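Local coordinates for protein protease (Helicobacter pylori, PDB 5EUF) that probably acts as a zinc-dependent M16-family peptidase that cleaves the cytoplasmic domain of human junctional adhesion molecule A and so weakens the gastric epithelial barrier, at residues A52-L55 with E56-F60; E126-V129 with V130-E133. All coordinates share one frame; numbering follows the deposited sequence.

Contact 1. Residues A52-L55 with E56-F60. With ZN (zinc ion), chain G.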
loop_
_atom_site.group_PDB
_atom_site.type_symbol
_atom_site.label_atom_id
_atom_site.label_comp_id
_atom_site.label_asym_id
_atom_site.label_seq_id
_atom_site.Cartn_x
_atom_site.Cartn_y
_atom_site.Cartn_z
ATOM N N ALA B 52 -3.064 -15.545 3.548
ATOM C CA ALA B 52 -3.903 -16.468 2.793
ATOM C C ALA B 52 -3.056 -17.588 2.193
ATOM O O ALA B 52 -3.474 -18.746 2.152
ATOM C CB ALA B 52 -4.666 -15.729 1.702
ATOM N N HIS B 53 -1.856 -17.226 1.747
ATOM C CA HIS B 53 -0.905 -18.171 1.177
ATOM C C HIS B 53 -0.274 -19.066 2.241
ATOM O O HIS B 53 -0.032 -20.246 1.998
ATOM C CB HIS B 53 0.183 -17.420 0.411
ATOM C CG HIS B 53 1.242 -18.304 -0.171
ATOM N ND1 HIS B 53 2.458 -18.512 0.445
ATOM C CD2 HIS B 53 1.274 -19.023 -1.318
ATOM C CE1 HIS B 53 3.191 -19.327 -0.294
ATOM N NE2 HIS B 53 2.495 -19.652 -1.369
HETATM N N MSE B 54 -0.001 -18.502 3.415
HETATM C CA MSE B 54 0.560 -19.275 4.524
HETATM C C MSE B 54 -0.387 -20.401 4.931
HETATM O O MSE B 54 0.048 -21.522 5.201
HETATM C CB MSE B 54 0.856 -18.366 5.723
HETATM C CG MSE B 54 1.258 -19.098 7.008
HETATM SE SE MSE B 54 3.037 -19.917 6.982
HETATM C CE MSE B 54 3.122 -20.516 8.833
ATOM N N LEU B 55 -1.683 -20.098 4.954
ATOM C CA LEU B 55 -2.710 -21.078 5.299
ATOM C C LEU B 55 -2.705 -22.291 4.370
ATOM O O LEU B 55 -3.105 -23.383 4.768
ATOM C CB LEU B 55 -4.092 -20.429 5.280
ATOM C CG LEU B 55 -4.440 -19.573 6.494
ATOM C CD1 LEU B 55 -5.851 -19.023 6.364
ATOM C CD2 LEU B 55 -4.293 -20.391 7.764
ATOM N N GLU B 56 -2.265 -22.092 3.132
ATOM C CA GLU B 56 -2.128 -23.196 2.192
ATOM C C GLU B 56 -1.139 -24.224 2.731
ATOM O O GLU B 56 -1.387 -25.429 2.673
ATOM C CB GLU B 56 -1.678 -22.691 0.816
ATOM C CG GLU B 56 -1.320 -23.798 -0.165
ATOM C CD GLU B 56 -0.724 -23.271 -1.457
ATOM O OE1 GLU B 56 -0.932 -22.080 -1.768
ATOM O OE2 GLU B 56 -0.041 -24.049 -2.157
ATOM N N HIS B 57 -0.022 -23.737 3.268
ATOM C CA HIS B 57 0.997 -24.610 3.845
ATOM C C HIS B 57 0.499 -25.278 5.124
ATOM O O HIS B 57 0.737 -26.464 5.350
ATOM C CB HIS B 57 2.281 -23.826 4.137
ATOM C CG HIS B 57 3.076 -23.481 2.915
ATOM N ND1 HIS B 57 2.516 -22.889 1.802
ATOM C CD2 HIS B 57 4.393 -23.635 2.636
ATOM C CE1 HIS B 57 3.453 -22.698 0.889
ATOM N NE2 HIS B 57 4.600 -23.141 1.371
ATOM N N LEU B 58 -0.201 -24.509 5.953
ATOM C CA LEU B 58 -0.649 -24.993 7.255
ATOM C C LEU B 58 -1.848 -25.931 7.155
ATOM O O LEU B 58 -2.141 -26.679 8.089
ATOM C CB LEU B 58 -0.990 -23.814 8.170
ATOM C CG LEU B 58 0.184 -22.916 8.562
ATOM C CD1 LEU B 58 -0.262 -21.833 9.530
ATOM C CD2 LEU B 58 1.309 -23.744 9.162
ATOM N N ASN B 59 -2.534 -25.897 6.017
ATOM C CA ASN B 59 -3.727 -26.716 5.819
ATOM C C ASN B 59 -3.410 -28.213 5.794
ATOM O O ASN B 59 -4.294 -29.050 5.970
ATOM C CB ASN B 59 -4.438 -26.307 4.526
ATOM C CG ASN B 59 -5.921 -26.632 4.549
ATOM O OD1 ASN B 59 -6.699 -25.980 5.247
ATOM N ND2 ASN B 59 -6.321 -27.636 3.775
ATOM N N PHE B 60 -2.140 -28.543 5.585
ATOM C CA PHE B 60 -1.713 -29.937 5.542
ATOM C C PHE B 60 -0.963 -30.327 6.811
ATOM O O PHE B 60 -0.194 -31.288 6.824
ATOM C CB PHE B 60 -0.848 -30.185 4.306
ATOM C CG PHE B 60 -1.557 -29.898 3.017
ATOM C CD1 PHE B 60 -2.411 -30.835 2.459
ATOM C CD2 PHE B 60 -1.387 -28.685 2.373
ATOM C CE1 PHE B 60 -3.076 -30.572 1.276
ATOM C CE2 PHE B 60 -2.048 -28.416 1.189
ATOM C CZ PHE B 60 -2.894 -29.362 0.640
HETATM ZN ZN ZN G . 3.706 -21.605 -2.081
#

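Contact 2. Residues E126-V129 with V130-E133. With ZN (zinc ion), chain G.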
loop_
_atom_site.group_PDB
_atom_site.type_symbol
_atom_site.label_atom_id
_atom_site.label_comp_id
_atom_site.label_asym_id
_atom_site.label_seq_id
_atom_site.Cartn_x
_atom_site.Cartn_y
_atom_site.Cartn_z
ATOM N N GLU B 126 7.126 -23.406 9.952
ATOM C CA GLU B 126 6.582 -23.271 8.607
ATOM C C GLU B 126 6.760 -21.853 8.073
ATOM O O GLU B 126 6.892 -21.652 6.867
ATOM C CB GLU B 126 5.103 -23.666 8.582
ATOM C CG GLU B 126 4.536 -23.877 7.182
ATOM C CD GLU B 126 5.179 -25.046 6.448
ATOM O OE1 GLU B 126 5.689 -25.975 7.113
ATOM O OE2 GLU B 126 5.172 -25.037 5.199
ATOM N N ARG B 127 6.767 -20.875 8.973
ATOM C CA ARG B 127 6.959 -19.486 8.575
ATOM C C ARG B 127 8.347 -19.277 7.984
ATOM O O ARG B 127 8.522 -18.507 7.039
ATOM C CB ARG B 127 6.751 -18.543 9.758
ATOM C CG ARG B 127 6.977 -17.082 9.406
ATOM C CD ARG B 127 6.645 -16.166 10.565
ATOM N NE ARG B 127 7.552 -16.346 11.692
ATOM C CZ ARG B 127 7.454 -15.672 12.832
ATOM N NH1 ARG B 127 6.490 -14.776 12.989
ATOM N NH2 ARG B 127 8.319 -15.894 13.813
ATOM N N GLN B 128 9.334 -19.965 8.548
ATOM C CA GLN B 128 10.693 -19.897 8.029
ATOM C C GLN B 128 10.753 -20.463 6.618
ATOM O O GLN B 128 11.533 -19.996 5.789
ATOM C CB GLN B 128 11.661 -20.644 8.945
ATOM C CG GLN B 128 12.059 -19.854 10.174
ATOM C CD GLN B 128 12.703 -18.530 9.820
ATOM O OE1 GLN B 128 13.463 -18.434 8.854
ATOM N NE2 GLN B 128 12.397 -17.496 10.594
ATOM N N VAL B 129 9.920 -21.464 6.352
ATOM C CA VAL B 129 9.847 -22.066 5.027
ATOM C C VAL B 129 9.300 -21.066 4.016
ATOM O O VAL B 129 9.885 -20.861 2.953
ATOM C CB VAL B 129 8.963 -23.332 5.022
ATOM C CG1 VAL B 129 8.840 -23.893 3.612
ATOM C CG2 VAL B 129 9.525 -24.378 5.972
ATOM N N VAL B 130 8.181 -20.433 4.355
ATOM C CA VAL B 130 7.561 -19.468 3.457
ATOM C C VAL B 130 8.405 -18.194 3.402
ATOM O O VAL B 130 8.275 -17.393 2.477
ATOM C CB VAL B 130 6.111 -19.139 3.883
ATOM C CG1 VAL B 130 6.095 -18.238 5.098
ATOM C CG2 VAL B 130 5.350 -18.495 2.734
ATOM N N ALA B 131 9.279 -18.018 4.388
ATOM C CA ALA B 131 10.253 -16.937 4.344
ATOM C C ALA B 131 11.308 -17.245 3.286
ATOM O O ALA B 131 11.765 -16.349 2.576
ATOM C CB ALA B 131 10.899 -16.734 5.703
ATOM N N GLU B 132 11.686 -18.518 3.185
ATOM C CA GLU B 132 12.607 -18.962 2.143
ATOM C C GLU B 132 11.948 -18.826 0.777
ATOM O O GLU B 132 12.574 -18.379 -0.184
ATOM C CB GLU B 132 13.044 -20.413 2.366
ATOM C CG GLU B 132 13.711 -20.682 3.702
ATOM C CD GLU B 132 14.934 -19.822 3.932
ATOM O OE1 GLU B 132 15.895 -19.924 3.140
ATOM O OE2 GLU B 132 14.930 -19.041 4.908
ATOM N N GLU B 133 10.676 -19.212 0.706
ATOM C CA GLU B 133 9.908 -19.153 -0.535
ATOM C C GLU B 133 9.821 -17.719 -1.047
ATOM O O GLU B 133 9.735 -17.482 -2.252
ATOM C CB GLU B 133 8.505 -19.734 -0.327
ATOM C CG GLU B 133 7.671 -19.856 -1.600
ATOM C CD GLU B 133 6.310 -20.494 -1.356
ATOM O OE1 GLU B 133 6.136 -21.157 -0.310
ATOM O OE2 GLU B 133 5.413 -20.329 -2.212
HETATM ZN ZN ZN G . 3.706 -21.605 -2.081
#

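Contact 1. Residues A52-L55 with E56-F60
The imidazoles of His53 and His57, one helical turn apart, lie obliquely to each other. Their planes meet at 53° and their centroids are 5.1 Å apart. His53 CE1 and His57 CE1 approach to 3.6 Å. Zinc sits at the edge of the His57 ring, in its plane, with His57 CE1 the nearest ring atom at 3.2 Å. His57 is the expected second histidine ligand, but its NE2 is 3.9 Å from the metal in this model, too far for a bond. His53 does bind, through NE2 at 2.4 Å from zinc. Its CG is anti to the backbone N (chi1 178°), which swings the ring out from the helix, with a lean toward the turn of His57, and brings NE2 to the metal.

The Glu56 carboxylate is turned 73° from the His53 ring. Its OE1 lies 3.8 Å from His53 CD2 and is hydrogen-bonded to Thr86 OG1 of strand 81-86, which would limit the rotation of the group.

The sequence His53-Met54-Leu55-Glu56-His57 is the inverted HxxEH zinc motif of the M16 peptidases, in which the glutamate is the probable proton acceptor. One helix, 51-58, carries all three polar side chains on its metal side.

Met54, present as selenomethionine, belongs to another side of the helix. Its chain bends at chi2, and CE ends near both methyls of Leu58, 3.7 Å from CD1. Leu58 N also donates to Met54 O, a regular helical bond of 3.1 Å. Met54 and Leu55 both pack on Ile179 of helix 176-186, while Phe60 sets its ring edge-to-face with Phe71.

Contact 2. Residues E126-V129 with V130-E133
Gln128 and Glu132 follow each other by one turn on the exposed side of the helix. Both chains are bent, and their polar ends stay apart, with Gln128 OE1 4.3 Å from Glu132 OE2. The aliphatic part of Glu132 lies instead over the backbone carbonyl of Gln128, whose O accepts a hydrogen bond from Glu132 N at 3.0 Å.

Val130 faces a different way. Its CG1 stands between the backbone N and the carbonyl carbon (chi1 75°) and rests against the preceding turn, 3.8 Å from Arg127 CA. Ala131 adds its CB beside the same backbone, 3.3 Å from Arg127 O.

Glu133 stretches away from the helix. Its chain is extended beyond CG, which is anti to the backbone N (chi1 -174°). The carboxylate binds the zinc in monodentate fashion: OE2 is 2.1 Å from the metal, while OE1 remains at 3.0 Å from it. Glu133 N donates to Val129 O at an N-H...O angle of 155°, so regular helical bonding continues up to the ligand. Glu133 is thus the metal-binding glutamate that M16 peptidases place downstream of the HxxEH motif.

Glu126 leans to the same flank as Glu133 and forms a salt bridge with Lys61. Helix 120-139 lies against helix 51-58 here, with Glu126 and Glu133 touching His57 and Val130 touching His53. Val130 also packs on Trp174 and on Ile171 of helix 168-172.

How the contacts relate
Both contacts belong to the insulinase-like M16 peptidase part of the chain, with centres about 11 Å apart and on the same side of the chain's centre. Contact 1 comes first, on helix 51-58. Contact 2 follows on helix 120-139, after helix 70-77, the strands 81-86 and 91-98 and helix 102-113. The fold brings the two helices side by side, and each supplies one observed ligand to a shared zinc. They also touch directly: Met54 CE is 3.7 Å from Arg127 N. The metal site, probably the catalytic one, therefore depends on two distant parts of the sequence packing together.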